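Local coordinates for hypothetical protein (Parabacteroides merdae, PDB 4OO3), which probably acts as a nicotinamide-dependent oxidoreductase, with an NAD-binding Rossmann domain joined to a C-terminal oxidoreductase domain, at residues Y42-F47 against D77-K82; E154-L159 against Y338-F343; V188-K193 against Y307-G312. All coordinates share one frame; numbering follows the deposited sequence.

Contact 1. Residues Y42-F47 against D77-K82; sequences YAPTGF and DDYLEK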
loop_
_atom_site.group_PDB
_atom_site.type_symbol
_atom_site.label_atom_id
_atom_site.label_comp_id
_atom_site.label_asym_id
_atom_site.label_seq_id
_atom_site.Cartn_x
_atom_site.Cartn_y
_atom_site.Cartn_z
ATOM N N TYR A 42 -21.385 -10.007 2.603
ATOM C CA TYR A 42 -21.358 -11.372 3.121
ATOM C C TYR A 42 -20.196 -11.500 4.095
ATOM O O TYR A 42 -19.043 -11.227 3.740
ATOM C CB TYR A 42 -21.166 -12.380 1.986
ATOM C CG TYR A 42 -22.260 -12.331 0.952
ATOM C CD1 TYR A 42 -22.216 -11.402 -0.069
ATOM C CD2 TYR A 42 -23.341 -13.200 1.009
ATOM C CE1 TYR A 42 -23.214 -11.334 -1.022
ATOM C CE2 TYR A 42 -24.351 -13.143 0.053
ATOM C CZ TYR A 42 -24.275 -12.201 -0.957
ATOM O OH TYR A 42 -25.242 -12.112 -1.915
ATOM N N ALA A 43 -20.483 -11.944 5.307
ATOM C CA ALA A 43 -19.462 -11.988 6.339
ATOM C C ALA A 43 -19.868 -12.899 7.475
ATOM O O ALA A 43 -21.053 -13.096 7.711
ATOM C CB ALA A 43 -19.216 -10.583 6.876
ATOM N N PRO A 44 -18.884 -13.449 8.198
ATOM C CA PRO A 44 -19.271 -14.078 9.450
ATOM C C PRO A 44 -19.804 -13.014 10.409
ATOM O O PRO A 44 -19.480 -11.827 10.267
ATOM C CB PRO A 44 -17.960 -14.684 9.958
ATOM C CG PRO A 44 -16.898 -13.811 9.377
ATOM C CD PRO A 44 -17.421 -13.340 8.052
ATOM N N THR A 45 -20.633 -13.429 11.357
ATOM C CA THR A 45 -21.117 -12.527 12.395
ATOM C C THR A 45 -19.922 -12.065 13.213
ATOM O O THR A 45 -18.918 -12.761 13.283
ATOM C CB THR A 45 -22.098 -13.234 13.348
ATOM O OG1 THR A 45 -21.454 -14.378 13.919
ATOM C CG2 THR A 45 -23.363 -13.685 12.616
ATOM N N GLY A 46 -20.017 -10.890 13.822
ATOM C CA GLY A 46 -18.997 -10.452 14.760
ATOM C C GLY A 46 -18.542 -9.018 14.620
ATOM O O GLY A 46 -19.100 -8.239 13.857
ATOM N N PHE A 47 -17.509 -8.697 15.386
ATOM C CA PHE A 47 -16.947 -7.359 15.478
ATOM C C PHE A 47 -16.600 -6.745 14.120
ATOM O O PHE A 47 -16.988 -5.610 13.834
ATOM C CB PHE A 47 -15.695 -7.420 16.360
ATOM C CG PHE A 47 -14.950 -6.119 16.463
ATOM C CD1 PHE A 47 -15.398 -5.114 17.308
ATOM C CD2 PHE A 47 -13.791 -5.912 15.728
ATOM C CE1 PHE A 47 -14.714 -3.918 17.407
ATOM C CE2 PHE A 47 -13.101 -4.718 15.820
ATOM C CZ PHE A 47 -13.560 -3.719 16.662
ATOM N N ASP A 77 -21.951 -18.524 9.023
ATOM C CA ASP A 77 -20.754 -19.338 8.766
ATOM C C ASP A 77 -20.537 -19.594 7.273
ATOM O O ASP A 77 -19.402 -19.690 6.813
ATOM C CB ASP A 77 -20.854 -20.692 9.479
ATOM C CG ASP A 77 -20.841 -20.567 10.991
ATOM O OD1 ASP A 77 -20.017 -19.796 11.534
ATOM O OD2 ASP A 77 -21.652 -21.264 11.636
ATOM N N ASP A 78 -21.630 -19.694 6.524
ATOM C CA ASP A 78 -21.577 -20.010 5.101
ATOM C C ASP A 78 -21.566 -18.767 4.210
ATOM O O ASP A 78 -22.053 -18.819 3.075
ATOM C CB ASP A 78 -22.778 -20.892 4.733
ATOM C CG ASP A 78 -24.126 -20.204 4.984
ATOM O OD1 ASP A 78 -24.169 -19.165 5.681
ATOM O OD2 ASP A 78 -25.146 -20.718 4.494
ATOM N N TYR A 79 -21.016 -17.661 4.713
ATOM C CA TYR A 79 -21.028 -16.381 3.983
ATOM C C TYR A 79 -20.439 -16.491 2.567
ATOM O O TYR A 79 -21.037 -15.980 1.614
ATOM C CB TYR A 79 -20.321 -15.264 4.786
ATOM C CG TYR A 79 -18.860 -15.534 5.099
ATOM C CD1 TYR A 79 -17.853 -15.128 4.225
ATOM C CD2 TYR A 79 -18.488 -16.201 6.263
ATOM C CE1 TYR A 79 -16.526 -15.383 4.500
ATOM C CE2 TYR A 79 -17.162 -16.463 6.547
ATOM C CZ TYR A 79 -16.189 -16.051 5.665
ATOM O OH TYR A 79 -14.882 -16.316 5.951
ATOM N N LEU A 80 -19.298 -17.176 2.425
ATOM C CA LEU A 80 -18.627 -17.302 1.123
ATOM C C LEU A 80 -19.452 -18.151 0.174
ATOM O O LEU A 80 -19.664 -17.787 -0.977
ATOM C CB LEU A 80 -17.232 -17.920 1.269
ATOM C CG LEU A 80 -16.422 -18.059 -0.025
ATOM C CD1 LEU A 80 -16.041 -16.700 -0.588
ATOM C CD2 LEU A 80 -15.184 -18.901 0.212
ATOM N N GLU A 81 -19.890 -19.296 0.675
ATOM C CA GLU A 81 -20.771 -20.199 -0.050
ATOM C C GLU A 81 -22.028 -19.470 -0.566
ATOM O O GLU A 81 -22.427 -19.672 -1.719
ATOM C CB GLU A 81 -21.112 -21.377 0.873
ATOM C CG GLU A 81 -22.098 -22.407 0.359
ATOM C CD GLU A 81 -22.328 -23.513 1.378
ATOM O OE1 GLU A 81 -21.346 -24.194 1.739
ATOM O OE2 GLU A 81 -23.481 -23.701 1.822
ATOM N N LYS A 82 -22.623 -18.610 0.269
ATOM C CA LYS A 82 -23.824 -17.836 -0.118
ATOM C C LYS A 82 -23.526 -16.783 -1.180
ATOM O O LYS A 82 -24.292 -16.609 -2.121
ATOM C CB LYS A 82 -24.480 -17.155 1.098
ATOM C CG LYS A 82 -25.499 -18.017 1.824
ATOM C CD LYS A 82 -26.803 -18.131 1.047
ATOM C CE LYS A 82 -27.688 -19.243 1.591
ATOM N NZ LYS A 82 -28.213 -18.933 2.953
#
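Y79 packs against Y42, A43 and P44 where the second strand of the Rossmann sheet ends. Y42 and A43 finish strand 38-43, and Y79 opens helix 79-86. This helix lies in the crossover from strand 70-75 to strand 91-94, so its first turn sits over the strands that lie between those two in the sheet.

The tight part is around Y79. Its CG lies between the backbone N and the carbonyl carbon (chi1 60°), which puts CG beside A43 C and P44 N. Y79 CB is 3.4 Å from A43 N, and Y79 CD2 is 3.4 Å from P44 N. The P44 ring crosses the tyrosine obliquely. P44 CD lies over one ring face, 3.6 Å from the Y79 centroid and 19° off the ring normal, a CH-pi contact. The far end of Y79 is held as well, since its hydroxyl hydrogen-bonds Y104 of helix 98-110.

Y42 has fewer neighbours here. Its CB is 3.6 Å from Y79 O, and its ring runs on toward E86, which hydrogen-bonds the hydroxyl.

K82 marks the loose side. Only its inner part meets Y42, and the rest of the chain bends away. Its NZ forms a long salt bridge of 3.9 Å with D78 OD2 and a weak bond to Y74. D78 sits at the N-cap of the helix, yet its side chain makes no capping bond; OD1 is used by Y74 instead. The side chains of Y42 and K82 cross at about a right angle, with Y42 CD2 4.1 Å from K82 CB.

Contact 2. Residues E154-L159 against Y338-F343; sequences EITTML and YQPELF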
loop_
_atom_site.group_PDB
_atom_site.type_symbol
_atom_site.label_atom_id
_atom_site.label_comp_id
_atom_site.label_asym_id
_atom_site.label_seq_id
_atom_site.Cartn_x
_atom_site.Cartn_y
_atom_site.Cartn_z
ATOM N N GLU A 154 0.720 10.095 -3.761
ATOM C CA GLU A 154 1.261 11.051 -2.813
ATOM C C GLU A 154 2.281 11.949 -3.518
ATOM O O GLU A 154 3.072 11.489 -4.344
ATOM C CB GLU A 154 1.868 10.310 -1.621
ATOM C CG GLU A 154 2.406 11.208 -0.524
ATOM C CD GLU A 154 3.777 11.758 -0.859
ATOM O OE1 GLU A 154 4.615 10.979 -1.373
ATOM O OE2 GLU A 154 4.008 12.972 -0.629
ATOM N N ILE A 155 2.248 13.234 -3.181
ATOM C CA ILE A 155 2.927 14.270 -3.969
ATOM C C ILE A 155 4.457 14.145 -4.044
ATOM O O ILE A 155 5.018 14.286 -5.128
ATOM C CB ILE A 155 2.495 15.701 -3.521
ATOM C CG1 ILE A 155 3.110 16.781 -4.420
ATOM C CG2 ILE A 155 2.856 15.957 -2.064
ATOM C CD1 ILE A 155 2.752 16.655 -5.885
ATOM N N THR A 156 5.134 13.888 -2.920
ATOM C CA THR A 156 6.600 13.751 -2.945
ATOM C C THR A 156 7.023 12.567 -3.799
ATOM O O THR A 156 8.011 12.643 -4.527
ATOM C CB THR A 156 7.242 13.623 -1.545
ATOM O OG1 THR A 156 6.758 12.447 -0.876
ATOM C CG2 THR A 156 6.964 14.865 -0.700
ATOM N N THR A 157 6.268 11.478 -3.714
ATOM C CA THR A 157 6.509 10.316 -4.555
ATOM C C THR A 157 6.394 10.674 -6.036
ATOM O O THR A 157 7.258 10.296 -6.832
ATOM C CB THR A 157 5.563 9.157 -4.183
ATOM O OG1 THR A 157 6.105 8.465 -3.055
ATOM C CG2 THR A 157 5.394 8.169 -5.324
HETATM N N MSE A 158 5.353 11.425 -6.395
HETATM C CA MSE A 158 5.127 11.802 -7.788
HETATM C C MSE A 158 6.238 12.685 -8.278
HETATM O O MSE A 158 6.641 12.586 -9.436
HETATM C CB MSE A 158 3.787 12.511 -7.987
HETATM C CG MSE A 158 2.643 11.527 -7.787
HETATM SE SE MSE A 158 0.914 12.463 -7.840
HETATM C CE MSE A 158 0.771 12.584 -9.793
ATOM N N LEU A 159 6.751 13.553 -7.411
ATOM C CA LEU A 159 7.832 14.458 -7.817
ATOM C C LEU A 159 9.162 13.718 -7.935
ATOM O O LEU A 159 9.990 14.041 -8.783
ATOM C CB LEU A 159 7.939 15.650 -6.856
ATOM C CG LEU A 159 6.779 16.644 -6.966
ATOM C CD1 LEU A 159 6.781 17.649 -5.827
ATOM C CD2 LEU A 159 6.817 17.365 -8.302
ATOM N N TYR A 338 6.757 15.522 10.624
ATOM C CA TYR A 338 6.259 14.227 10.152
ATOM C C TYR A 338 5.424 14.320 8.868
ATOM O O TYR A 338 4.536 13.506 8.635
ATOM C CB TYR A 338 5.522 13.504 11.287
ATOM C CG TYR A 338 6.412 13.354 12.504
ATOM C CD1 TYR A 338 7.446 12.420 12.516
ATOM C CD2 TYR A 338 6.258 14.178 13.620
ATOM C CE1 TYR A 338 8.281 12.289 13.608
ATOM C CE2 TYR A 338 7.095 14.052 14.723
ATOM C CZ TYR A 338 8.104 13.104 14.709
ATOM O OH TYR A 338 8.953 12.956 15.782
ATOM N N GLN A 339 5.749 15.315 8.041
ATOM C CA GLN A 339 5.197 15.479 6.705
ATOM C C GLN A 339 6.348 15.326 5.711
ATOM O O GLN A 339 7.368 16.000 5.851
ATOM C CB GLN A 339 4.553 16.858 6.552
ATOM C CG GLN A 339 4.525 17.367 5.121
ATOM C CD GLN A 339 3.593 18.539 4.925
ATOM O OE1 GLN A 339 4.034 19.666 4.701
ATOM N NE2 GLN A 339 2.297 18.279 5.002
ATOM N N PRO A 340 6.193 14.453 4.700
ATOM C CA PRO A 340 7.317 14.185 3.792
ATOM C C PRO A 340 7.779 15.417 3.006
ATOM O O PRO A 340 6.948 16.172 2.495
ATOM C CB PRO A 340 6.773 13.099 2.849
ATOM C CG PRO A 340 5.292 13.186 2.946
ATOM C CD PRO A 340 4.980 13.700 4.324
ATOM N N GLU A 341 9.095 15.617 2.952
ATOM C CA GLU A 341 9.701 16.689 2.178
ATOM C C GLU A 341 10.757 16.083 1.274
ATOM O O GLU A 341 11.481 15.175 1.685
ATOM C CB GLU A 341 10.355 17.740 3.086
ATOM C CG GLU A 341 9.411 18.471 4.036
ATOM C CD GLU A 341 8.334 19.294 3.336
ATOM O OE1 GLU A 341 8.464 19.569 2.124
ATOM O OE2 GLU A 341 7.347 19.670 4.007
ATOM N N LEU A 342 10.840 16.601 0.050
ATOM C CA LEU A 342 11.738 16.083 -0.980
ATOM C C LEU A 342 12.949 17.000 -1.150
ATOM O O LEU A 342 12.811 18.224 -1.137
ATOM C CB LEU A 342 10.974 15.955 -2.306
ATOM C CG LEU A 342 11.719 15.500 -3.568
ATOM C CD1 LEU A 342 12.398 14.147 -3.404
ATOM C CD2 LEU A 342 10.737 15.471 -4.733
ATOM N N PHE A 343 14.131 16.399 -1.301
ATOM C CA PHE A 343 15.371 17.140 -1.529
ATOM C C PHE A 343 16.151 16.612 -2.736
ATOM O O PHE A 343 16.133 15.418 -3.025
ATOM C CB PHE A 343 16.261 17.079 -0.281
ATOM C CG PHE A 343 15.648 17.714 0.936
ATOM C CD1 PHE A 343 14.752 17.012 1.723
ATOM C CD2 PHE A 343 15.973 19.016 1.296
ATOM C CE1 PHE A 343 14.179 17.595 2.838
ATOM C CE2 PHE A 343 15.408 19.605 2.418
ATOM C CZ PHE A 343 14.512 18.893 3.191
#
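T156 meets P340 and L342 where helix 155-164 lies over the mixed sheet of the C-terminal domain. Helix segment 155-159 runs at 20° to strand segment 341-343, close to parallel. These three residues carry most of the buried surface.

T156 crosses P340 at about a right angle. Its OG1 lies 3.8 Å from P340 CB. Its methyl CG2 is 3.5 Å from P340 O, which R392 hydrogen-bonds. L342 reaches the helix with one methyl. L342 CD2 lies 3.9 Å from T156 O and 3.5 Å from L159 CB. I330 and V385, from the strands beside L342, add to this apolar layer.

E154 is the N-cap. OE2 accepts from T156 N at 2.7 Å, and OE1 accepts from T157 N at 2.9 Å, both from above the carboxylate plane. OE1 also takes T156 OG1 at 2.6 Å on the syn side, so the carboxylate fixes the threonine rotation. An alanine at E154 would probably leave T156 N, T157 N and T156 OG1 without this acceptor and set the threonine hydroxyl free to turn. P340 CG lies 3.8 Å from E154 OE2.

Contact 3. Residues V188-K193 against Y307-G312; sequences VHHLFK and YTFPKG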
loop_
_atom_site.group_PDB
_atom_site.type_symbol
_atom_site.label_atom_id
_atom_site.label_comp_id
_atom_site.label_asym_id
_atom_site.label_seq_id
_atom_site.Cartn_x
_atom_site.Cartn_y
_atom_site.Cartn_z
ATOM N N VAL A 188 8.850 3.782 9.686
ATOM C CA VAL A 188 8.490 3.418 11.051
ATOM C C VAL A 188 7.021 3.787 11.247
ATOM O O VAL A 188 6.664 4.969 11.206
ATOM C CB VAL A 188 9.350 4.163 12.084
ATOM C CG1 VAL A 188 9.016 3.701 13.496
ATOM C CG2 VAL A 188 10.831 3.962 11.785
ATOM N N HIS A 189 6.185 2.767 11.440
ATOM C CA HIS A 189 4.753 2.938 11.675
ATOM C C HIS A 189 4.417 2.570 13.107
ATOM O O HIS A 189 5.246 2.011 13.812
ATOM C CB HIS A 189 3.956 2.058 10.715
ATOM C CG HIS A 189 4.088 2.474 9.285
ATOM N ND1 HIS A 189 3.439 3.575 8.771
ATOM C CD2 HIS A 189 4.809 1.951 8.265
ATOM C CE1 HIS A 189 3.751 3.711 7.495
ATOM N NE2 HIS A 189 4.580 2.738 7.162
ATOM N N HIS A 190 3.196 2.885 13.532
ATOM C CA HIS A 190 2.783 2.675 14.917
ATOM C C HIS A 190 1.422 1.993 15.034
ATOM O O HIS A 190 0.493 2.316 14.303
ATOM C CB HIS A 190 2.825 3.998 15.678
ATOM C CG HIS A 190 4.202 4.571 15.770
ATOM N ND1 HIS A 190 4.737 5.381 14.791
ATOM C CD2 HIS A 190 5.178 4.404 16.693
ATOM C CE1 HIS A 190 5.972 5.710 15.123
ATOM N NE2 HIS A 190 6.266 5.127 16.270
ATOM N N LEU A 191 1.325 1.032 15.955
ATOM C CA LEU A 191 0.139 0.182 16.073
ATOM C C LEU A 191 -1.015 0.948 16.692
ATOM O O LEU A 191 -2.160 0.810 16.256
ATOM C CB LEU A 191 0.444 -1.062 16.911
ATOM C CG LEU A 191 1.533 -1.997 16.370
ATOM C CD1 LEU A 191 2.151 -2.820 17.488
ATOM C CD2 LEU A 191 0.986 -2.898 15.277
ATOM N N PHE A 192 -0.706 1.764 17.693
ATOM C CA PHE A 192 -1.712 2.512 18.435
ATOM C C PHE A 192 -1.568 4.019 18.221
ATOM O O PHE A 192 -0.506 4.594 18.479
ATOM C CB PHE A 192 -1.607 2.200 19.931
ATOM C CG PHE A 192 -2.655 2.883 20.757
ATOM C CD1 PHE A 192 -3.997 2.597 20.559
ATOM C CD2 PHE A 192 -2.306 3.826 21.712
ATOM C CE1 PHE A 192 -4.975 3.226 21.306
ATOM C CE2 PHE A 192 -3.281 4.460 22.467
ATOM C CZ PHE A 192 -4.619 4.159 22.265
ATOM N N LYS A 193 -2.651 4.648 17.767
ATOM C CA LYS A 193 -2.694 6.094 17.573
ATOM C C LYS A 193 -4.050 6.650 18.022
ATOM O O LYS A 193 -5.056 5.934 17.995
ATOM C CB LYS A 193 -2.439 6.432 16.102
ATOM N N TYR A 307 4.797 0.373 19.023
ATOM C CA TYR A 307 3.477 0.430 19.627
ATOM C C TYR A 307 2.855 1.805 19.438
ATOM O O TYR A 307 1.796 1.941 18.834
ATOM C CB TYR A 307 3.497 0.073 21.116
ATOM C CG TYR A 307 2.100 0.134 21.683
ATOM C CD1 TYR A 307 1.132 -0.771 21.263
ATOM C CD2 TYR A 307 1.723 1.129 22.579
ATOM C CE1 TYR A 307 -0.161 -0.711 21.735
ATOM C CE2 TYR A 307 0.429 1.194 23.062
ATOM C CZ TYR A 307 -0.507 0.268 22.634
ATOM O OH TYR A 307 -1.799 0.315 23.092
ATOM N N THR A 308 3.514 2.824 19.964
ATOM C CA THR A 308 3.004 4.180 19.841
ATOM C C THR A 308 4.157 5.162 19.951
ATOM O O THR A 308 5.239 4.808 20.419
ATOM C CB THR A 308 1.912 4.468 20.896
ATOM O OG1 THR A 308 1.105 5.570 20.467
ATOM C CG2 THR A 308 2.519 4.760 22.272
ATOM N N PHE A 309 3.919 6.390 19.503
ATOM C CA PHE A 309 4.958 7.421 19.492
ATOM C C PHE A 309 4.799 8.379 20.667
ATOM O O PHE A 309 3.676 8.630 21.114
ATOM C CB PHE A 309 4.962 8.204 18.167
ATOM C CG PHE A 309 3.596 8.651 17.699
ATOM C CD1 PHE A 309 2.989 9.776 18.239
ATOM C CD2 PHE A 309 2.930 7.956 16.700
ATOM C CE1 PHE A 309 1.742 10.190 17.800
ATOM C CE2 PHE A 309 1.683 8.365 16.256
ATOM C CZ PHE A 309 1.089 9.482 16.809
ATOM N N PRO A 310 5.925 8.919 21.173
ATOM C CA PRO A 310 5.814 9.964 22.194
ATOM C C PRO A 310 5.058 11.177 21.652
ATOM O O PRO A 310 5.114 11.440 20.452
ATOM C CB PRO A 310 7.277 10.321 22.514
ATOM C CG PRO A 310 8.095 9.747 21.407
ATOM C CD PRO A 310 7.328 8.583 20.862
ATOM N N LYS A 311 4.341 11.892 22.518
ATOM C CA LYS A 311 3.639 13.110 22.108
ATOM C C LYS A 311 4.614 14.007 21.353
ATOM O O LYS A 311 5.806 14.049 21.680
ATOM C CB LYS A 311 3.073 13.851 23.321
ATOM N N GLY A 312 4.120 14.705 20.334
ATOM C CA GLY A 312 4.998 15.462 19.437
ATOM C C GLY A 312 5.894 14.532 18.631
ATOM O O GLY A 312 7.058 14.844 18.358
#
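The backbones of H190 and L191 pass close to those of T308 and Y307, with CA atoms 5.2 Å apart for H190 and T308. Strands 183-190 and 297-306 are parallel neighbours, but here the nearest pairs run in reverse order. Residues 307-312 lie between strands 297-306 and 316-322. A backbone bond runs from F192 N to Y307 O at 2.8 Å. It is nearly straight, with an N-H...O angle of 164°, and it meets the oxygen nearly along the C=O axis. Another bond returns from the loop. T308 OG1 donates to F192 O at 2.7 Å, tilted from the carbonyl plane. T308 thus ties its side chain to the backbone of the same residue, F192.

F192 and Y307 lie side by side and point the same way. Both have CG anti to the backbone N (chi1 -177° in F192). Their planes are near parallel but slid apart, so the rings barely overlap. F192 CB does the touching instead, over one face of the Y307 ring, 3.8 Å from its centroid. In return, Y307 OH lies over a face of the F192 ring, 3.6 Å from F192 CG, and hydrogen-bonds Q262 of helix 257-264.

H190 and F309 form a T-shaped pair with planes at 88°. The F309 edge meets the H190 face, with F309 CD2 3.7 Å from H190 ND1. F309 CB also sits over that face in a CH-pi contact. H190 ND1 hydrogen-bonds D315, which ties the imidazole to the far end of the loop.

This is the end of a parallel strand pair in an otherwise mostly antiparallel sheet, the large mixed sheet of the C-terminal oxidoreductase domain.

Overall arrangement
From the N terminus, contact 1 comes first. It closes a short loop of 29 residues within the Rossmann domain, around helix 47-61 and strand 70-75. The chain then finishes the parallel sheet at strand 145-147. Contact 2 opens just after, at 154-159, and closes far along the chain at 338-343, laying a helix against the mixed sheet. Contact 3 is nested inside that loop and joins the ends of two neighbouring strands of the same sheet. Contacts 2 and 3 touch lightly, where Y338 packs on G312. Contact 1 is separate, its centre 41 Å from that of contact 2, on the opposite side of the chain's centre.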